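PDB 6AO7: acetyltransferase from Elizabethkingia anophelis, which binds acetyl-CoA as a dimeric member of the GNAT family and probably transfers its acetyl group to an acceptor amine, as GNAT enzymes do. Local coordinates for residues Q90-V95 / Q123-R128. Residues are numbered along the deposited sequence; the frame is centred on the assembly and turned at random.
Sequences QLLKDV and QKYGFR. With ACO (acetyl coenzyme *a), chain B; SO4 (sulfate ion), chain C.
Leu92, on helix 87-101, faces Tyr125 just beyond the end of helix 116-124, their CA atoms 7.3 Å apart. A Schellman motif ends that helix: Gly126, at positive phi (112°), is its C-prime residue, with Gly126 N bonded to Gln123 O and Phe127 N to Tyr122 O. The chain thereby turns into strand 128-133, and the residues flanking the glycine, Tyr125 and Phe127, both direct their side chains at the helix opposite. Leu92 meets them with separate branches. Its CD1 lies 3.9 Å from Tyr125 CD2, approaching the ring obliquely where the two side chains cross at about a right angle; its CD2 reaches toward Phe127 CE1 at a looser 4.4 Å. With CG anti to the carbonyl carbon (chi1 -77°), Tyr125 carries its phenol toward Gln90. There one water donates to Gln90 OE1 at 3.1 Å and, weakly, to Tyr125 OH. Behind this layer Leu92 also packs on Ile73 and Ile76, and Phe127 on Leu107, Ile109 and Leu158, seating both elements on the central sheet. In Lys124, CG is anti to the backbone N (chi1 178°) and the chain stays extended, bringing NZ to the 3'-phosphate of acetyl-CoA; its 2.5 Å to O9A is unusually short and doubtful in exact length, and a second bond, to O8A, is weak. Past the turn, Arg128 NH1 donates at 3.1 Å to O3 of a sulfate, probably from the crystallisation liquor, that Asn135 of the second subunit also binds, while Arg128 NH2 forms a salt bridge with Asp154 of that subunit. The chemistry thus divides: Leu92 joins helix 87-101 to the turn after helix 116-124 by apolar contact, and the lysine and arginine charges lie away from it, one at the cofactor phosphate, the other at the dimer partner.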
loop_
_atom_site.group_PDB
_atom_site.type_symbol
_atom_site.label_atom_id
_atom_site.label_comp_id
_atom_site.label_asym_id
_atom_site.label_seq_id
_atom_site.Cartn_x
_atom_site.Cartn_y
_atom_site.Cartn_z
ATOM N N GLN A 90 1.353 -20.338 -1.757
ATOM C CA GLN A 90 1.055 -21.516 -2.563
ATOM C C GLN A 90 -0.280 -21.357 -3.275
ATOM O O GLN A 90 -0.409 -21.713 -4.454
ATOM C CB GLN A 90 1.053 -22.769 -1.683
ATOM C CG GLN A 90 2.432 -23.185 -1.210
ATOM C CD GLN A 90 3.426 -23.299 -2.355
ATOM O OE1 GLN A 90 4.432 -22.579 -2.397
ATOM N NE2 GLN A 90 3.144 -24.201 -3.299
ATOM N N LEU A 91 -1.282 -20.809 -2.579
ATOM C CA LEU A 91 -2.571 -20.557 -3.218
ATOM C C LEU A 91 -2.423 -19.586 -4.386
ATOM O O LEU A 91 -2.965 -19.822 -5.471
ATOM C CB LEU A 91 -3.581 -20.026 -2.193
ATOM C CG LEU A 91 -4.088 -20.983 -1.109
ATOM C CD1 LEU A 91 -5.206 -20.337 -0.309
ATOM C CD2 LEU A 91 -4.581 -22.268 -1.723
ATOM N N LEU A 92 -1.682 -18.486 -4.190
ATOM C CA LEU A 92 -1.554 -17.494 -5.252
ATOM C C LEU A 92 -0.893 -18.082 -6.497
ATOM O O LEU A 92 -1.318 -17.796 -7.626
ATOM C CB LEU A 92 -0.780 -16.272 -4.749
ATOM C CG LEU A 92 -1.533 -15.386 -3.749
ATOM C CD1 LEU A 92 -0.587 -14.394 -3.108
ATOM C CD2 LEU A 92 -2.665 -14.659 -4.475
ATOM N N LYS A 93 0.149 -18.897 -6.312
ATOM C CA LYS A 93 0.768 -19.608 -7.430
ATOM C C LYS A 93 -0.240 -20.483 -8.163
ATOM O O LYS A 93 -0.204 -20.589 -9.397
ATOM C CB LYS A 93 1.927 -20.474 -6.923
ATOM N N ASP A 94 -1.118 -21.157 -7.416
ATOM C CA ASP A 94 -2.107 -22.020 -8.048
ATOM C C ASP A 94 -3.137 -21.203 -8.817
ATOM O O ASP A 94 -3.548 -21.602 -9.908
ATOM C CB ASP A 94 -2.777 -22.903 -6.997
ATOM C CG ASP A 94 -3.556 -24.038 -7.610
ATOM O OD1 ASP A 94 -2.915 -25.034 -7.995
ATOM O OD2 ASP A 94 -4.798 -23.936 -7.714
ATOM N N VAL A 95 -3.556 -20.053 -8.273
ATOM C CA VAL A 95 -4.505 -19.193 -8.984
ATOM C C VAL A 95 -3.927 -18.752 -10.319
ATOM O O VAL A 95 -4.626 -18.742 -11.342
ATOM C CB VAL A 95 -4.879 -17.961 -8.144
ATOM C CG1 VAL A 95 -5.822 -17.056 -8.945
ATOM C CG2 VAL A 95 -5.501 -18.359 -6.849
ATOM N N GLN A 123 2.292 -8.180 -4.175
ATOM C CA GLN A 123 3.373 -7.684 -5.025
ATOM C C GLN A 123 4.526 -8.673 -5.098
ATOM O O GLN A 123 5.153 -8.819 -6.156
ATOM C CB GLN A 123 3.868 -6.331 -4.522
ATOM C CG GLN A 123 2.822 -5.257 -4.670
ATOM C CD GLN A 123 3.404 -3.919 -4.320
ATOM O OE1 GLN A 123 4.135 -3.335 -5.110
ATOM N NE2 GLN A 123 3.110 -3.438 -3.120
ATOM N N LYS A 124 4.833 -9.343 -3.982
ATOM C CA LYS A 124 5.848 -10.394 -3.991
ATOM C C LYS A 124 5.568 -11.435 -5.072
ATOM O O LYS A 124 6.498 -11.976 -5.680
ATOM C CB LYS A 124 5.921 -11.064 -2.614
ATOM C CG LYS A 124 6.911 -12.218 -2.529
ATOM C CD LYS A 124 6.627 -13.113 -1.318
ATOM C CE LYS A 124 7.519 -14.352 -1.314
ATOM N NZ LYS A 124 7.298 -15.180 -0.090
ATOM N N TYR A 125 4.293 -11.737 -5.323
ATOM C CA TYR A 125 3.940 -12.750 -6.308
ATOM C C TYR A 125 3.590 -12.171 -7.678
ATOM O O TYR A 125 3.089 -12.898 -8.543
ATOM C CB TYR A 125 2.812 -13.627 -5.773
ATOM C CG TYR A 125 3.332 -14.627 -4.757
ATOM C CD1 TYR A 125 3.869 -15.845 -5.167
ATOM C CD2 TYR A 125 3.332 -14.342 -3.398
ATOM C CE1 TYR A 125 4.364 -16.761 -4.249
ATOM C CE2 TYR A 125 3.826 -15.261 -2.469
ATOM C CZ TYR A 125 4.344 -16.463 -2.904
ATOM O OH TYR A 125 4.836 -17.383 -1.997
ATOM N N GLY A 126 3.872 -10.897 -7.911
ATOM C CA GLY A 126 3.853 -10.362 -9.260
ATOM C C GLY A 126 2.761 -9.362 -9.548
ATOM O O GLY A 126 2.693 -8.858 -10.674
ATOM N N PHE A 127 1.910 -9.048 -8.583
ATOM C CA PHE A 127 0.852 -8.071 -8.799
ATOM C C PHE A 127 1.412 -6.663 -8.687
ATOM O O PHE A 127 2.209 -6.370 -7.798
ATOM C CB PHE A 127 -0.261 -8.262 -7.774
ATOM C CG PHE A 127 -1.086 -9.471 -7.992
ATOM C CD1 PHE A 127 -0.715 -10.712 -7.460
ATOM C CD2 PHE A 127 -2.268 -9.378 -8.710
ATOM C CE1 PHE A 127 -1.514 -11.832 -7.656
ATOM C CE2 PHE A 127 -3.057 -10.491 -8.910
ATOM C CZ PHE A 127 -2.682 -11.724 -8.382
ATOM N N ARG A 128 0.999 -5.792 -9.604
ATOM C CA ARG A 128 1.359 -4.379 -9.559
ATOM C C ARG A 128 0.162 -3.588 -9.055
ATOM O O ARG A 128 -0.979 -3.902 -9.394
ATOM C CB ARG A 128 1.760 -3.867 -10.947
ATOM C CG ARG A 128 2.955 -4.574 -11.572
ATOM C CD ARG A 128 4.283 -3.927 -11.194
ATOM N NE ARG A 128 4.423 -2.553 -11.686
ATOM C CZ ARG A 128 4.917 -2.224 -12.878
ATOM N NH1 ARG A 128 5.314 -3.167 -13.717
ATOM N NH2 ARG A 128 5.014 -0.944 -13.233
HETATM N N1A ACO B . 4.031 -6.337 6.497
HETATM C C2A ACO B . 4.007 -7.011 5.345
HETATM N N3A ACO B . 4.155 -8.321 5.137
HETATM C C4A ACO B . 4.380 -8.968 6.284
HETATM C C5A ACO B . 4.460 -8.408 7.551
HETATM C C6A ACO B . 4.261 -7.014 7.643
HETATM N N6A ACO B . 4.305 -6.326 8.787
HETATM N N7A ACO B . 4.767 -9.374 8.497
HETATM C C8A ACO B . 4.859 -10.478 7.793
HETATM N N9A ACO B . 4.631 -10.307 6.452
HETATM C C1B ACO B . 4.704 -11.309 5.389
HETATM C C2B ACO B . 5.260 -12.670 5.776
HETATM O O2B ACO B . 6.671 -12.658 5.933
HETATM C C3B ACO B . 4.859 -13.453 4.527
HETATM O O3B ACO B . 5.728 -13.156 3.415
HETATM P P3B ACO B . 7.039 -13.982 2.988
HETATM O O7A ACO B . 8.065 -13.746 4.115
HETATM O O8A ACO B . 6.581 -15.446 2.796
HETATM O O9A ACO B . 7.514 -13.411 1.681
HETATM C C4B ACO B . 3.530 -12.806 4.107
HETATM O O4B ACO B . 3.413 -11.594 4.893
HETATM C C5B ACO B . 2.331 -13.710 4.270
HETATM O O5B ACO B . 2.665 -14.886 3.499
HETATM P P1A ACO B . 1.844 -16.323 3.661
HETATM O O1A ACO B . 2.228 -17.112 4.854
HETATM O O2A ACO B . 2.104 -17.075 2.364
HETATM O O3A ACO B . 0.346 -15.795 3.778
HETATM P P2A ACO B . -0.967 -16.449 4.410
HETATM O O4A ACO B . -0.713 -17.906 4.416
HETATM O O5A ACO B . -1.155 -15.882 5.804
HETATM O O6A ACO B . -2.195 -15.984 3.515
HETATM C CBP ACO B . -3.943 -14.309 3.604
HETATM C CCP ACO B . -2.470 -14.590 3.331
HETATM C CDP ACO B . -4.785 -15.080 2.573
HETATM C CEP ACO B . -4.190 -12.800 3.439
HETATM C CAP ACO B . -4.320 -14.801 5.026
HETATM O OAP ACO B . -3.485 -14.190 5.996
HETATM C C9P ACO B . -5.788 -14.662 5.397
HETATM O O9P ACO B . -6.592 -15.521 5.054
HETATM N N8P ACO B . -6.144 -13.554 6.040
HETATM C C7P ACO B . -7.532 -13.255 6.360
HETATM C C6P ACO B . -8.407 -13.157 5.114
HETATM C C5P ACO B . -7.934 -12.081 4.165
HETATM O O5P ACO B . -7.556 -10.988 4.578
HETATM N N4P ACO B . -7.958 -12.386 2.870
HETATM C C3P ACO B . -7.592 -11.449 1.814
HETATM C C2P ACO B . -8.611 -10.342 1.648
HETATM S S1P ACO B . -8.646 -9.507 0.017
HETATM C C ACO B . -9.544 -10.719 -0.921
HETATM O O ACO B . -9.893 -11.770 -0.458
HETATM C CH3 ACO B . -9.769 -10.312 -2.346
HETATM S S SO4 C . 6.106 -2.303 -17.737
HETATM O O1 SO4 C . 5.470 -3.417 -18.431
HETATM O O2 SO4 C . 7.441 -2.699 -17.297
HETATM O O3 SO4 C . 5.310 -1.928 -16.574
HETATM O O4 SO4 C . 6.199 -1.162 -18.647
HETATM O O HOH W 1 4.376 -20.278 -0.324
#